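Local coordinates for protein pullulanase (Klebsiella oxytoca, PDB 2YOC) that hydrolyses alpha-1,6-glucosidic linkages in pullulan and related alpha-glucans, and is exported by a type 2 secretion system, at residues Q41-V47 with R137-I142; S62-W68 with N112-G118; R420-W425 with D884-V889; D426-P430 with A442-M447. All blocks are in the same frame, centred on the assembly; numbering follows the deposited sequence.

Overall arrangement
From the N terminus, contact 1 pairs strand 41-46 with strand 138-141 and closes a loop of 89 residues. Within that loop contact 2 pairs strands 63-68 and 110-117, and the two sheets face each other, Leu46 and Val141 packing on Val115, as in a beta sandwich. Much later comes the eight-stranded parallel barrel, where contact 3, its centre about 54 Å from that of contact 1, joins the segments that follow the first and last strands, spanning 458 residues. Contact 4 falls within this span and anchors the start of helix 446-457; Leu422 and Ser423 touch Met447, so contacts 3 and 4 adjoin.

Contact 1 of 4, residues Q41-V47 with R137-I142; sequences QAVIHLV and RTVSVI
Two extended strands, 41-46 and 138-141, run parallel in register, their axes 4.5 Å apart at closest approach and inclined by 25°. Val43 pairs with Thr138, Ile44 with Val139, His45 with Ser140 and Leu46 with Val141. The odd-numbered residues of the first strand supply the backbone bonds: Val43 N to Arg137 O (3.1 Å), Val139 N to Val43 O (3.0 Å), His45 N to Val139 O (2.9 Å), Val141 N to His45 O (2.8 Å) and Val47 N to Val141 O (2.9 Å). Ala42, Ile44 and Leu46 turn their backbone to strand 99-103 instead, so strand 41-46 is central. His45, in the m rotamer, adds ND1 to Val139 O (2.8 Å), giving that carbonyl two donors; its NE2 has a weak bond to Glu33 O. Arg137, just before the strand, has positive phi (67°), and its guanidinium lies on Phe131 as a cation-pi pair. Ile44 CD1 meets Val139 CG1 at 3.6 Å and Ile44 CG2 meets Val141 CG2 at 3.9 Å, branched residues suited to the inside of a beta sandwich. The chemistry is thus two-faced: aliphatic toward the opposing sheet, while His45 and Ser140 bring polar groups to the other face, beneath helix 152-159.

Contact 2 of 4, residues S62-W68 with N112-G118; sequences SKNLYLW and NVIVRDG
Strands 63-68 and 112-117 are antiparallel, with axes 4.6 Å apart and 149° between their directions. At the start, Ser62 O accepts from Gly118 N (2.8 Å), and Ser62 OG makes a weak bond to Asp117 OD1 (3.0 Å). Lys63, in a non-hydrogen-bonded pair with Asp117, folds back so that NZ forms a salt bridge to Asp117 OD2 (2.7 Å); long and flexible, it suits this more open end. Asn64 and Arg116 form a hydrogen-bonded pair, Asn64 N to Arg116 O and Arg116 N to Asn64 O both 2.9 Å. Leu65 then turns to the opposite face, its CD1 3.8 Å from Val113 CG1 and its CD2 3.9 Å from Val115 CG2. Tyr66 N bonds Ile114 O (2.9 Å) and Ile114 N bonds Tyr66 O (3.2 Å); the t rotamer carries the ring past Ile114. Leu67 CD2 rests 3.9 Å from Val113 CG2. Trp68, rotamer p, lays its five-membered ring over Asn112 CB (CH-pi, 3.7 Å to the centroid), and Asn112 ND2 bonds Trp68 O (3.0 Å). Leu65 and Leu67 pack on strand 99-103 of the facing sheet, as befits a beta sandwich. On the other face Trp83 meets Tyr66 edge-to-face and binds Arg116, and Tyr66 touches Tyr66 of the second subunit; strand 127-130 completes the sheet beyond 110-117.

Contact 3 of 4, residues R420-W425 with D884-V889; sequences RDLSAW and DWFNRV
This is a polar and aromatic junction between two short helix ends, lying in the segments that follow the first and last strands of the parallel (beta/alpha)8 barrel. Those strands, 413-417 and 860-864, are neighbours where the barrel closes, so residues far apart in sequence meet. Ala424 N is bonded to Arg420 O at 2.8 Å, a helical turn. Arg420 (m, t, p) reaches back to Asp884 (rotamer m): NE to OD1 at 3.0 Å is a well-aligned salt bridge, and NH2 to OD2, also 3.0 Å, is a weaker second bond. Ala424 fits beside the carboxylate because it is small, its CB 3.5 Å from Asp884 OD1. Trp425 (chi1 m) contributes the broadest surface. Its NE1 donates to Asp884 O (2.9 Å), a helical carbonyl, and its CH2 edge comes 3.9 Å from Trp885 CE3. One face is covered by the extended Arg888 chain, whose CG stands 3.4 Å from the centroid of the Trp425 five-membered ring in a CH-pi contact, while the guanidinium goes on to a salt bridge with Asp895. Asp421 OD1 and Asn887 O, both acceptors, sit 3.1 Å apart; Tyr543 bonds that OD1, and Arg871 bridges Asp421 OD2 and, weakly, Asn887 O. Helices 512-520 and 529-537 pack against Trp885.

Contact 4 of 4, residues D426-P430 with A442-M447; sequences DQTVP and AGDSNM
Helix 446-457, the first long helix after barrel strand 413-417, begins here in an elaborate N-terminal cap, to which the loop 426-430 lends side-chain acceptors. Ser445 holds the N-cap position with chi1 p. Its OG accepts from Val448 N and donates to Ala442 O at 3.0 Å, within its own segment. The two preceding helical amides are met across the contact: Asn446 N donates to Thr428 OG1 (2.8 Å, 161°), and Met447 N to Asp426 OD2 (2.8 Å, 161°). A type I turn from Asp426 to Val429, closed by Val429 N to Asp426 O at 3.1 Å, puts these acceptors in place. Asp426 (chi1 t) adds an Asx turn, its OD1 accepting Thr428 N at 3.2 Å, and also receives Thr428 OG1 at 2.7 Å, so the p-rotamer hydroxyl donates to the aspartate while accepting from the helix. Arg434 donates to the carbonyls of Asp426 and Gln427. Val429 CG2 lies 3.6 Å from Ser445 CB, and the apolar pairs are Val429 CG1 to Ala442 CB (4.2 Å) and Pro430 CD to Ala442 CB (4.1 Å). Met447 is modelled as selenomethionine. The first three amides of the helix, which no preceding helical turn could satisfy, thus each find a side-chain oxygen, and an aspartate among them places negative charge at the positive end of the helix dipole.

Contact 1 of 4, residues Q41-V47 with R137-I142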
# COMPACT_ATOMS: atom_id res chain seq x y z
N GLN B 41 -14.07 -64.06 -22.09
CA GLN B 41 -12.96 -63.58 -21.25
C GLN B 41 -11.83 -62.95 -22.08
O GLN B 41 -11.41 -63.53 -23.08
CB GLN B 41 -12.42 -64.66 -20.27
CG GLN B 41 -12.03 -65.98 -20.91
CD GLN B 41 -10.70 -66.46 -20.40
OE1 GLN B 41 -9.65 -66.15 -20.95
NE2 GLN B 41 -10.73 -67.24 -19.33
N ALA B 42 -11.36 -61.75 -21.67
CA ALA B 42 -10.28 -61.02 -22.35
C ALA B 42 -8.98 -61.10 -21.55
O ALA B 42 -9.01 -61.37 -20.34
CB ALA B 42 -10.68 -59.56 -22.54
N VAL B 43 -7.84 -60.87 -22.22
CA VAL B 43 -6.54 -60.88 -21.56
C VAL B 43 -5.68 -59.64 -21.90
O VAL B 43 -5.48 -59.34 -23.08
CB VAL B 43 -5.80 -62.25 -21.60
CG1 VAL B 43 -5.16 -62.53 -22.95
CG2 VAL B 43 -4.77 -62.36 -20.48
N ILE B 44 -5.26 -58.88 -20.86
CA ILE B 44 -4.44 -57.68 -21.00
C ILE B 44 -3.05 -57.96 -20.41
O ILE B 44 -2.94 -58.36 -19.25
CB ILE B 44 -5.08 -56.40 -20.36
CG1 ILE B 44 -6.59 -56.21 -20.70
CG2 ILE B 44 -4.26 -55.12 -20.65
CD1 ILE B 44 -7.04 -56.08 -22.19
N HIS B 45 -1.99 -57.76 -21.22
CA HIS B 45 -0.60 -57.96 -20.81
C HIS B 45 0.05 -56.63 -20.47
O HIS B 45 -0.02 -55.68 -21.26
CB HIS B 45 0.24 -58.57 -21.93
CG HIS B 45 -0.23 -59.88 -22.46
ND1 HIS B 45 -1.04 -59.95 -23.59
CD2 HIS B 45 0.09 -61.13 -22.07
CE1 HIS B 45 -1.21 -61.24 -23.81
NE2 HIS B 45 -0.55 -61.99 -22.93
N LEU B 46 0.73 -56.59 -19.33
CA LEU B 46 1.50 -55.40 -19.02
C LEU B 46 2.92 -55.76 -19.43
O LEU B 46 3.47 -56.76 -18.96
CB LEU B 46 1.45 -54.98 -17.54
CG LEU B 46 2.21 -53.69 -17.22
CD1 LEU B 46 1.30 -52.52 -17.24
CD2 LEU B 46 2.92 -53.75 -15.88
N VAL B 47 3.47 -55.01 -20.38
CA VAL B 47 4.83 -55.27 -20.80
C VAL B 47 5.73 -54.41 -19.89
O VAL B 47 5.78 -53.18 -20.01
CB VAL B 47 5.07 -55.11 -22.32
CG1 VAL B 47 6.49 -55.54 -22.68
CG2 VAL B 47 4.06 -55.93 -23.11
N ARG B 137 -8.75 -60.80 -28.67
CA ARG B 137 -9.04 -60.38 -27.29
C ARG B 137 -7.80 -60.44 -26.38
O ARG B 137 -7.87 -60.04 -25.22
CB ARG B 137 -10.30 -61.01 -26.71
CG ARG B 137 -11.57 -60.31 -27.21
CD ARG B 137 -12.64 -61.23 -27.77
NE ARG B 137 -12.94 -62.33 -26.86
CZ ARG B 137 -13.76 -62.24 -25.82
NH1 ARG B 137 -14.40 -61.11 -25.56
NH2 ARG B 137 -13.96 -63.29 -25.04
N THR B 138 -6.67 -60.90 -26.95
CA THR B 138 -5.33 -60.93 -26.34
C THR B 138 -4.67 -59.62 -26.78
O THR B 138 -4.37 -59.42 -27.97
CB THR B 138 -4.54 -62.26 -26.57
OG1 THR B 138 -3.15 -61.98 -26.71
CG2 THR B 138 -5.03 -63.08 -27.74
N VAL B 139 -4.53 -58.70 -25.83
CA VAL B 139 -4.03 -57.35 -26.00
C VAL B 139 -2.85 -57.08 -25.06
O VAL B 139 -2.73 -57.75 -24.04
CB VAL B 139 -5.25 -56.41 -25.78
CG1 VAL B 139 -4.93 -55.16 -24.96
CG2 VAL B 139 -5.92 -56.06 -27.10
N SER B 140 -1.98 -56.11 -25.42
CA SER B 140 -0.81 -55.74 -24.62
C SER B 140 -0.66 -54.22 -24.48
O SER B 140 -0.92 -53.49 -25.44
CB SER B 140 0.46 -56.34 -25.22
OG SER B 140 0.29 -57.72 -25.52
N VAL B 141 -0.23 -53.75 -23.29
CA VAL B 141 -0.03 -52.32 -23.01
C VAL B 141 1.30 -52.07 -22.24
O VAL B 141 1.76 -52.95 -21.51
CB VAL B 141 -1.25 -51.60 -22.34
CG1 VAL B 141 -2.44 -51.52 -23.28
CG2 VAL B 141 -1.66 -52.27 -21.02
N ILE B 142 1.90 -50.88 -22.44
CA ILE B 142 3.15 -50.46 -21.76
C ILE B 142 2.81 -49.23 -20.90
O ILE B 142 1.97 -48.44 -21.31
CB ILE B 142 4.31 -50.12 -22.75
CG1 ILE B 142 4.36 -51.07 -23.96
CG2 ILE B 142 5.65 -50.08 -22.02
CD1 ILE B 142 4.91 -50.39 -25.22

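Contact 2 of 4, residues S62-W68 with N112-G118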
# COMPACT_ATOMS: atom_id res chain seq x y z
N SER B 62 1.36 -55.01 -6.16
CA SER B 62 0.97 -53.60 -6.25
C SER B 62 0.17 -53.26 -7.52
O SER B 62 -0.63 -52.32 -7.49
CB SER B 62 2.21 -52.71 -6.13
OG SER B 62 3.21 -53.04 -7.07
N LYS B 63 0.36 -54.04 -8.61
CA LYS B 63 -0.31 -53.90 -9.90
C LYS B 63 -1.75 -54.38 -9.85
O LYS B 63 -2.02 -55.48 -9.35
CB LYS B 63 0.49 -54.63 -11.01
CG LYS B 63 1.48 -53.75 -11.78
CD LYS B 63 2.65 -53.26 -10.94
CE LYS B 63 3.63 -52.47 -11.75
NZ LYS B 63 4.86 -52.18 -10.97
N ASN B 64 -2.68 -53.54 -10.34
CA ASN B 64 -4.12 -53.80 -10.36
C ASN B 64 -4.87 -53.01 -11.43
O ASN B 64 -4.46 -51.91 -11.79
CB ASN B 64 -4.75 -53.52 -8.98
CG ASN B 64 -4.55 -52.10 -8.48
OD1 ASN B 64 -3.42 -51.63 -8.31
ND2 ASN B 64 -5.64 -51.41 -8.20
N LEU B 65 -5.99 -53.56 -11.91
CA LEU B 65 -6.78 -52.85 -12.91
C LEU B 65 -8.07 -52.33 -12.32
O LEU B 65 -8.84 -53.12 -11.76
CB LEU B 65 -7.16 -53.75 -14.10
CG LEU B 65 -6.13 -54.67 -14.71
CD1 LEU B 65 -6.75 -55.43 -15.83
CD2 LEU B 65 -4.90 -53.91 -15.20
N TYR B 66 -8.34 -51.03 -12.48
CA TYR B 66 -9.63 -50.50 -12.06
C TYR B 66 -10.54 -50.72 -13.28
O TYR B 66 -10.40 -50.05 -14.30
CB TYR B 66 -9.60 -49.02 -11.61
CG TYR B 66 -10.98 -48.50 -11.22
CD1 TYR B 66 -11.55 -48.84 -10.00
CD2 TYR B 66 -11.71 -47.68 -12.08
CE1 TYR B 66 -12.83 -48.39 -9.64
CE2 TYR B 66 -12.98 -47.22 -11.73
CZ TYR B 66 -13.53 -47.57 -10.51
OH TYR B 66 -14.78 -47.10 -10.16
N LEU B 67 -11.40 -51.75 -13.18
CA LEU B 67 -12.34 -52.15 -14.22
C LEU B 67 -13.76 -51.71 -13.85
O LEU B 67 -14.12 -51.74 -12.67
CB LEU B 67 -12.22 -53.66 -14.47
CG LEU B 67 -10.86 -54.12 -15.03
CD1 LEU B 67 -10.45 -55.45 -14.45
CD2 LEU B 67 -10.87 -54.18 -16.54
N TRP B 68 -14.52 -51.19 -14.84
CA TRP B 68 -15.85 -50.59 -14.63
C TRP B 68 -16.72 -50.52 -15.87
O TRP B 68 -16.23 -50.22 -16.96
CB TRP B 68 -15.69 -49.18 -14.03
CG TRP B 68 -14.79 -48.27 -14.83
CD1 TRP B 68 -13.43 -48.36 -14.97
CD2 TRP B 68 -15.20 -47.15 -15.61
NE1 TRP B 68 -12.97 -47.37 -15.81
CE2 TRP B 68 -14.04 -46.61 -16.21
CE3 TRP B 68 -16.44 -46.55 -15.86
CZ2 TRP B 68 -14.08 -45.50 -17.05
CZ3 TRP B 68 -16.48 -45.44 -16.69
CH2 TRP B 68 -15.31 -44.93 -17.27
N ASN B 112 -13.66 -50.95 -20.23
CA ASN B 112 -12.90 -49.81 -19.66
C ASN B 112 -11.82 -50.31 -18.69
O ASN B 112 -12.14 -50.81 -17.61
CB ASN B 112 -13.82 -48.81 -18.93
CG ASN B 112 -14.92 -48.20 -19.74
OD1 ASN B 112 -14.69 -47.32 -20.59
ND2 ASN B 112 -16.14 -48.59 -19.44
N VAL B 113 -10.54 -50.16 -19.08
CA VAL B 113 -9.40 -50.59 -18.27
C VAL B 113 -8.54 -49.39 -17.84
O VAL B 113 -8.15 -48.57 -18.67
CB VAL B 113 -8.52 -51.66 -18.97
CG1 VAL B 113 -7.65 -52.40 -17.96
CG2 VAL B 113 -9.36 -52.64 -19.78
N ILE B 114 -8.25 -49.31 -16.54
CA ILE B 114 -7.34 -48.31 -15.99
C ILE B 114 -6.26 -49.15 -15.34
O ILE B 114 -6.52 -49.84 -14.35
CB ILE B 114 -7.97 -47.26 -15.04
CG1 ILE B 114 -8.97 -46.36 -15.80
CG2 ILE B 114 -6.86 -46.41 -14.39
CD1 ILE B 114 -10.02 -45.70 -14.94
N VAL B 115 -5.09 -49.15 -15.95
CA VAL B 115 -3.94 -49.90 -15.48
C VAL B 115 -3.26 -49.11 -14.34
O VAL B 115 -2.95 -47.93 -14.52
CB VAL B 115 -3.02 -50.25 -16.68
CG1 VAL B 115 -1.69 -50.84 -16.21
CG2 VAL B 115 -3.73 -51.18 -17.66
N ARG B 116 -3.10 -49.74 -13.16
CA ARG B 116 -2.55 -49.08 -11.97
C ARG B 116 -1.49 -49.89 -11.20
O ARG B 116 -1.40 -51.10 -11.33
CB ARG B 116 -3.68 -48.72 -10.99
CG ARG B 116 -4.78 -47.81 -11.50
CD ARG B 116 -5.70 -47.42 -10.37
NE ARG B 116 -6.63 -48.50 -9.99
CZ ARG B 116 -7.20 -48.61 -8.79
NH1 ARG B 116 -6.92 -47.74 -7.83
NH2 ARG B 116 -8.03 -49.61 -8.54
N ASP B 117 -0.71 -49.17 -10.36
CA ASP B 117 0.29 -49.66 -9.40
C ASP B 117 -0.13 -48.95 -8.10
O ASP B 117 0.30 -47.84 -7.79
CB ASP B 117 1.73 -49.28 -9.83
CG ASP B 117 2.87 -49.92 -9.04
OD1 ASP B 117 2.69 -50.19 -7.83
OD2 ASP B 117 3.98 -50.05 -9.61
N GLY B 118 -1.07 -49.59 -7.42
CA GLY B 118 -1.70 -49.04 -6.23
C GLY B 118 -2.91 -48.25 -6.69
O GLY B 118 -3.67 -48.70 -7.56

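Contact 3 of 4, residues R420-W425 with D884-V889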
# COMPACT_ATOMS: atom_id res chain seq x y z
N ARG B 420 -24.10 -12.55 -41.34
CA ARG B 420 -25.42 -13.13 -41.15
C ARG B 420 -26.20 -12.27 -40.15
O ARG B 420 -27.30 -11.80 -40.48
CB ARG B 420 -25.36 -14.60 -40.73
CG ARG B 420 -24.94 -15.51 -41.88
CD ARG B 420 -25.47 -16.92 -41.75
NE ARG B 420 -26.93 -16.97 -41.75
CZ ARG B 420 -27.67 -17.23 -42.82
NH1 ARG B 420 -27.10 -17.47 -44.00
NH2 ARG B 420 -28.99 -17.25 -42.73
N ASP B 421 -25.58 -11.95 -39.00
CA ASP B 421 -26.17 -11.08 -37.97
C ASP B 421 -26.81 -9.79 -38.56
O ASP B 421 -27.85 -9.34 -38.06
CB ASP B 421 -25.11 -10.72 -36.90
CG ASP B 421 -24.74 -11.84 -35.93
OD1 ASP B 421 -25.40 -12.89 -35.95
OD2 ASP B 421 -23.79 -11.64 -35.13
N LEU B 422 -26.22 -9.23 -39.64
CA LEU B 422 -26.70 -8.01 -40.29
C LEU B 422 -27.97 -8.20 -41.13
O LEU B 422 -28.96 -7.50 -40.90
CB LEU B 422 -25.59 -7.36 -41.15
CG LEU B 422 -24.40 -6.74 -40.45
CD1 LEU B 422 -23.34 -6.40 -41.43
CD2 LEU B 422 -24.78 -5.49 -39.74
N SER B 423 -27.93 -9.13 -42.12
CA SER B 423 -29.02 -9.35 -43.07
C SER B 423 -29.82 -10.67 -43.02
O SER B 423 -30.72 -10.82 -43.85
CB SER B 423 -28.50 -9.14 -44.48
OG SER B 423 -27.40 -10.00 -44.74
N ALA B 424 -29.52 -11.61 -42.10
CA ALA B 424 -30.24 -12.89 -42.04
C ALA B 424 -31.74 -12.75 -41.78
O ALA B 424 -32.54 -13.53 -42.35
CB ALA B 424 -29.62 -13.82 -41.01
N TRP B 425 -32.12 -11.77 -40.94
CA TRP B 425 -33.52 -11.56 -40.57
C TRP B 425 -34.17 -10.35 -41.24
O TRP B 425 -35.39 -10.18 -41.12
CB TRP B 425 -33.67 -11.48 -39.03
CG TRP B 425 -33.21 -12.69 -38.28
CD1 TRP B 425 -31.95 -12.95 -37.82
CD2 TRP B 425 -34.03 -13.76 -37.84
NE1 TRP B 425 -31.93 -14.15 -37.15
CE2 TRP B 425 -33.19 -14.69 -37.17
CE3 TRP B 425 -35.38 -14.08 -38.01
CZ2 TRP B 425 -33.67 -15.89 -36.63
CZ3 TRP B 425 -35.85 -15.27 -37.48
CH2 TRP B 425 -35.01 -16.15 -36.79
N ASP B 884 -28.81 -18.48 -36.42
CA ASP B 884 -29.65 -17.32 -36.67
C ASP B 884 -30.58 -17.05 -35.48
O ASP B 884 -30.82 -15.89 -35.14
CB ASP B 884 -30.49 -17.53 -37.95
CG ASP B 884 -29.71 -17.60 -39.26
OD1 ASP B 884 -28.73 -16.83 -39.41
OD2 ASP B 884 -30.13 -18.38 -40.15
N TRP B 885 -31.08 -18.13 -34.82
CA TRP B 885 -31.98 -18.03 -33.68
C TRP B 885 -31.49 -17.14 -32.54
O TRP B 885 -32.11 -16.12 -32.27
CB TRP B 885 -32.40 -19.40 -33.16
CG TRP B 885 -33.65 -19.36 -32.33
CD1 TRP B 885 -33.75 -19.51 -30.97
CD2 TRP B 885 -34.99 -19.11 -32.80
NE1 TRP B 885 -35.06 -19.39 -30.58
CE2 TRP B 885 -35.84 -19.16 -31.68
CE3 TRP B 885 -35.54 -18.86 -34.07
CZ2 TRP B 885 -37.22 -18.96 -31.78
CZ3 TRP B 885 -36.91 -18.67 -34.18
CH2 TRP B 885 -37.73 -18.72 -33.04
N PHE B 886 -30.39 -17.53 -31.88
CA PHE B 886 -29.87 -16.77 -30.74
C PHE B 886 -29.18 -15.46 -31.06
O PHE B 886 -29.31 -14.50 -30.30
CB PHE B 886 -29.05 -17.67 -29.81
CG PHE B 886 -29.90 -18.69 -29.11
CD1 PHE B 886 -30.57 -18.38 -27.93
CD2 PHE B 886 -30.06 -19.96 -29.65
CE1 PHE B 886 -31.39 -19.33 -27.29
CE2 PHE B 886 -30.89 -20.91 -29.02
CZ PHE B 886 -31.54 -20.58 -27.84
N ASN B 887 -28.47 -15.40 -32.19
CA ASN B 887 -27.72 -14.24 -32.64
C ASN B 887 -28.55 -13.27 -33.49
O ASN B 887 -28.00 -12.47 -34.24
CB ASN B 887 -26.50 -14.72 -33.41
CG ASN B 887 -25.44 -15.28 -32.54
OD1 ASN B 887 -24.56 -14.56 -32.06
ND2 ASN B 887 -25.43 -16.59 -32.41
N ARG B 888 -29.85 -13.32 -33.33
CA ARG B 888 -30.80 -12.51 -34.07
C ARG B 888 -30.77 -11.05 -33.65
O ARG B 888 -30.82 -10.74 -32.46
CB ARG B 888 -32.21 -13.09 -33.89
CG ARG B 888 -33.31 -12.29 -34.53
CD ARG B 888 -34.64 -12.95 -34.31
NE ARG B 888 -35.72 -12.10 -34.81
CZ ARG B 888 -36.46 -11.30 -34.05
NH1 ARG B 888 -36.27 -11.26 -32.74
NH2 ARG B 888 -37.40 -10.54 -34.60
N VAL B 889 -30.70 -10.16 -34.67
CA VAL B 889 -30.77 -8.71 -34.51
C VAL B 889 -31.97 -8.21 -35.34
O VAL B 889 -31.87 -8.14 -36.57
CB VAL B 889 -29.46 -7.96 -34.85
CG1 VAL B 889 -29.60 -6.46 -34.58
CG2 VAL B 889 -28.30 -8.52 -34.05

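Contact 4 of 4, residues D426-P430 with A442-M447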
# COMPACT_ATOMS: atom_id res chain seq x y z
N ASP B 426 -33.40 -9.49 -41.92
CA ASP B 426 -34.00 -8.31 -42.54
C ASP B 426 -34.74 -8.58 -43.84
O ASP B 426 -34.14 -8.80 -44.89
CB ASP B 426 -33.02 -7.14 -42.63
CG ASP B 426 -33.70 -5.80 -42.87
OD1 ASP B 426 -34.96 -5.75 -42.88
OD2 ASP B 426 -32.98 -4.78 -43.02
N GLN B 427 -36.07 -8.50 -43.75
CA GLN B 427 -37.00 -8.74 -44.85
C GLN B 427 -36.88 -7.70 -45.96
O GLN B 427 -37.08 -8.03 -47.14
CB GLN B 427 -38.45 -8.83 -44.34
CG GLN B 427 -38.68 -9.96 -43.34
CD GLN B 427 -38.48 -11.34 -43.94
OE1 GLN B 427 -38.97 -11.66 -45.04
NE2 GLN B 427 -37.80 -12.21 -43.20
N THR B 428 -36.49 -6.45 -45.61
CA THR B 428 -36.32 -5.36 -46.58
C THR B 428 -35.10 -5.57 -47.46
O THR B 428 -34.88 -4.79 -48.41
CB THR B 428 -36.37 -3.99 -45.90
OG1 THR B 428 -35.41 -3.95 -44.84
CG2 THR B 428 -37.73 -3.65 -45.37
N VAL B 429 -34.31 -6.63 -47.16
CA VAL B 429 -33.13 -7.02 -47.93
C VAL B 429 -33.58 -8.14 -48.89
O VAL B 429 -34.07 -9.16 -48.39
CB VAL B 429 -31.95 -7.51 -47.04
CG1 VAL B 429 -30.73 -7.87 -47.90
CG2 VAL B 429 -31.59 -6.49 -45.98
N PRO B 430 -33.42 -7.99 -50.24
CA PRO B 430 -33.84 -9.07 -51.15
C PRO B 430 -33.31 -10.41 -50.71
O PRO B 430 -32.13 -10.52 -50.34
CB PRO B 430 -33.27 -8.64 -52.51
CG PRO B 430 -32.35 -7.49 -52.22
CD PRO B 430 -32.86 -6.85 -50.98
N ALA B 442 -28.22 -3.03 -50.38
CA ALA B 442 -29.68 -2.87 -50.26
C ALA B 442 -29.97 -1.53 -49.57
O ALA B 442 -30.45 -1.51 -48.43
CB ALA B 442 -30.27 -4.03 -49.45
N GLY B 443 -29.68 -0.43 -50.28
CA GLY B 443 -29.84 0.94 -49.82
C GLY B 443 -31.15 1.23 -49.12
O GLY B 443 -31.19 2.04 -48.19
N ASP B 444 -32.23 0.53 -49.53
CA ASP B 444 -33.56 0.68 -48.99
C ASP B 444 -33.93 -0.49 -48.07
O ASP B 444 -34.97 -1.13 -48.24
CB ASP B 444 -34.57 0.89 -50.14
CG ASP B 444 -34.25 2.09 -51.03
OD1 ASP B 444 -34.16 3.23 -50.48
OD2 ASP B 444 -34.11 1.91 -52.26
N SER B 445 -33.08 -0.76 -47.09
CA SER B 445 -33.36 -1.80 -46.12
C SER B 445 -33.34 -1.21 -44.71
O SER B 445 -32.77 -0.12 -44.51
CB SER B 445 -32.36 -2.94 -46.24
OG SER B 445 -31.09 -2.61 -45.71
N ASN B 446 -33.96 -1.89 -43.73
CA ASN B 446 -33.96 -1.42 -42.34
C ASN B 446 -32.53 -1.41 -41.80
O ASN B 446 -32.12 -0.43 -41.18
CB ASN B 446 -34.82 -2.32 -41.46
CG ASN B 446 -36.28 -2.41 -41.82
OD1 ASN B 446 -36.85 -1.55 -42.52
ND2 ASN B 446 -36.91 -3.49 -41.36
N MSE B 447 -31.77 -2.49 -42.08
CA MSE B 447 -30.39 -2.63 -41.65
C MSE B 447 -29.53 -1.54 -42.30
O MSE B 447 -28.95 -0.75 -41.56
CB MSE B 447 -29.87 -4.04 -41.97
CG MSE B 447 -28.46 -4.31 -41.49
SE MSE B 447 -27.14 -3.84 -42.82
CE MSE B 447 -27.57 -5.10 -44.24